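Local atomic coordinates of UBP3-associated protein BRE5 (Saccharomyces cerevisiae, PDB entry 2QIY), a protein that works with the ubiquitin protease UBP3 in de-ubiquitination, the piece modelled here being its NTF2-like domain. Residues 21-24 with 25-28. Numbering follows the deposited sequence.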
loop_
_atom_site.group_PDB
_atom_site.type_symbol
_atom_site.label_atom_id
_atom_site.label_comp_id
_atom_site.label_asym_id
_atom_site.label_seq_id
_atom_site.Cartn_x
_atom_site.Cartn_y
_atom_site.Cartn_z
ATOM N N ASN A 21 -6.980 16.959 0.324
ATOM C CA ASN A 21 -8.081 17.342 -0.573
ATOM C C ASN A 21 -9.016 16.192 -0.974
ATOM O O ASN A 21 -10.243 16.362 -0.989
ATOM C CB ASN A 21 -7.551 18.067 -1.811
ATOM C CG ASN A 21 -6.972 19.442 -1.479
ATOM O OD1 ASN A 21 -7.359 20.071 -0.490
ATOM N ND2 ASN A 21 -6.039 19.908 -2.301
ATOM N N TYR A 22 -8.431 15.028 -1.256
ATOM C CA TYR A 22 -9.173 13.812 -1.607
ATOM C C TYR A 22 -10.133 13.370 -0.493
ATOM O O TYR A 22 -11.314 13.130 -0.743
ATOM C CB TYR A 22 -8.166 12.696 -1.883
ATOM C CG TYR A 22 -8.748 11.331 -2.135
ATOM C CD1 TYR A 22 -9.093 10.936 -3.417
ATOM C CD2 TYR A 22 -8.904 10.412 -1.095
ATOM C CE1 TYR A 22 -9.599 9.657 -3.657
ATOM C CE2 TYR A 22 -9.409 9.116 -1.319
ATOM C CZ TYR A 22 -9.762 8.750 -2.607
ATOM O OH TYR A 22 -10.262 7.492 -2.838
ATOM N N TYR A 23 -9.631 13.257 0.734
ATOM C CA TYR A 23 -10.501 12.775 1.809
ATOM C C TYR A 23 -11.530 13.796 2.227
ATOM O O TYR A 23 -12.654 13.442 2.600
ATOM C CB TYR A 23 -9.709 12.268 3.006
ATOM C CG TYR A 23 -8.873 11.045 2.703
ATOM C CD1 TYR A 23 -9.464 9.803 2.420
ATOM C CD2 TYR A 23 -7.477 11.122 2.717
ATOM C CE1 TYR A 23 -8.668 8.665 2.135
ATOM C CE2 TYR A 23 -6.687 10.008 2.458
ATOM C CZ TYR A 23 -7.281 8.788 2.164
ATOM O OH TYR A 23 -6.491 7.695 1.910
ATOM N N GLU A 24 -11.183 15.070 2.123
ATOM C CA GLU A 24 -12.124 16.083 2.530
ATOM C C GLU A 24 -13.232 16.244 1.497
ATOM O O GLU A 24 -14.358 16.574 1.862
ATOM C CB GLU A 24 -11.412 17.381 2.880
ATOM C CG GLU A 24 -10.620 17.269 4.202
ATOM C CD GLU A 24 -9.826 18.529 4.535
ATOM O OE1 GLU A 24 -9.660 19.391 3.641
ATOM O OE2 GLU A 24 -9.393 18.672 5.707
ATOM N N ARG A 25 -12.924 15.969 0.221
ATOM C CA ARG A 25 -13.942 15.991 -0.839
ATOM C C ARG A 25 -15.015 14.936 -0.597
ATOM O O ARG A 25 -16.172 15.123 -0.997
ATOM C CB ARG A 25 -13.326 15.795 -2.238
ATOM C CG ARG A 25 -12.586 17.004 -2.746
ATOM C CD ARG A 25 -12.287 16.872 -4.232
ATOM N NE ARG A 25 -10.945 16.347 -4.503
ATOM C CZ ARG A 25 -10.686 15.109 -4.901
ATOM N NH1 ARG A 25 -11.677 14.239 -5.089
ATOM N NH2 ARG A 25 -9.432 14.736 -5.132
ATOM N N MET A 26 -14.633 13.827 0.037
ATOM C CA MET A 26 -15.590 12.801 0.435
ATOM C C MET A 26 -16.591 13.333 1.431
ATOM O O MET A 26 -17.771 12.981 1.378
ATOM C CB MET A 26 -14.881 11.616 1.059
ATOM C CG MET A 26 -13.985 10.960 0.071
ATOM S SD MET A 26 -13.537 9.337 0.674
ATOM C CE MET A 26 -12.718 8.675 -0.794
ATOM N N ARG A 27 -16.104 14.141 2.363
ATOM C CA ARG A 27 -16.969 14.756 3.344
ATOM C C ARG A 27 -17.919 15.733 2.667
ATOM O O ARG A 27 -19.116 15.756 2.964
ATOM C CB ARG A 27 -16.136 15.511 4.366
ATOM C CG ARG A 27 -16.906 16.028 5.586
ATOM C CD ARG A 27 -15.956 16.767 6.528
ATOM N NE ARG A 27 -15.303 17.871 5.821
ATOM C CZ ARG A 27 -14.088 18.365 6.074
ATOM N NH1 ARG A 27 -13.329 17.876 7.050
ATOM N NH2 ARG A 27 -13.630 19.370 5.332
ATOM N N THR A 28 -17.380 16.542 1.769
ATOM C CA THR A 28 -18.138 17.681 1.257
ATOM C C THR A 28 -19.084 17.368 0.101
ATOM O O THR A 28 -20.179 17.956 0.040
ATOM C CB THR A 28 -17.226 18.885 0.903
ATOM O OG1 THR A 28 -16.363 18.526 -0.161
ATOM C CG2 THR A 28 -16.377 19.275 2.078
HETATM O O HOH W 1 -10.261 17.476 7.878
#
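Tyr22 with Met26 (i to i+4), and Tyr22 with Arg25 and Glu24 with Arg27 (i to i+3), make local side-chain contacts within one helix, along the last two turns of helix 11-28, packed in the curve of the mixed sheet of this NTF2-like domain. On the buried side, the methyl of Met26 touches the far end of the Tyr22 ring, CE lying 3.4 Å from CE2, while SD sits 5.3 Å from the ring centroid, an oblique Met-aromatic contact. With chi1 at 174°, the Tyr22 ring swings beside its own carbonyl carbon and against the sheet; there its OH is hydrogen-bonded to Asp142 and Phe126 meets it edge-to-face. CD2 of Tyr22 stands over the centre of the Tyr23 ring.

Arg25 folds back along the helix. Its bend at chi3 (-96°) carries the guanidinium over Tyr22: Tyr22 CA lies against one face, 3.8 Å from Arg25 CZ. Arg25 NH2 comes to the edge of the Tyr22 ring, near its plane and 4.2 Å from Tyr22 CD1, with the two planes almost perpendicular; the cation-pi partner of Arg25 is instead Phe36. Cut back to an alanine, this position would probably leave the Tyr22 backbone uncovered and Phe36 without its cationic mate.

Glu24 and Arg27 run side by side on a partly exposed flank, where a polar side chain of another chain also packs on Glu24. Arg27 NH2 lies 3.8 Å from Glu24 CG, and Glu24 CB sits over one guanidinium face. OE2 and NH1 stay 4.2 Å apart, and a water joins them, donating to Glu24 OE2 at 2.6 Å and accepting from Arg27 NH1 at 3.2 Å. The chemistry is thus divided: aromatic and sulfur groups tie the helix to the sheet, whereas the charges, linked through water, probably attract each other without a direct salt bridge.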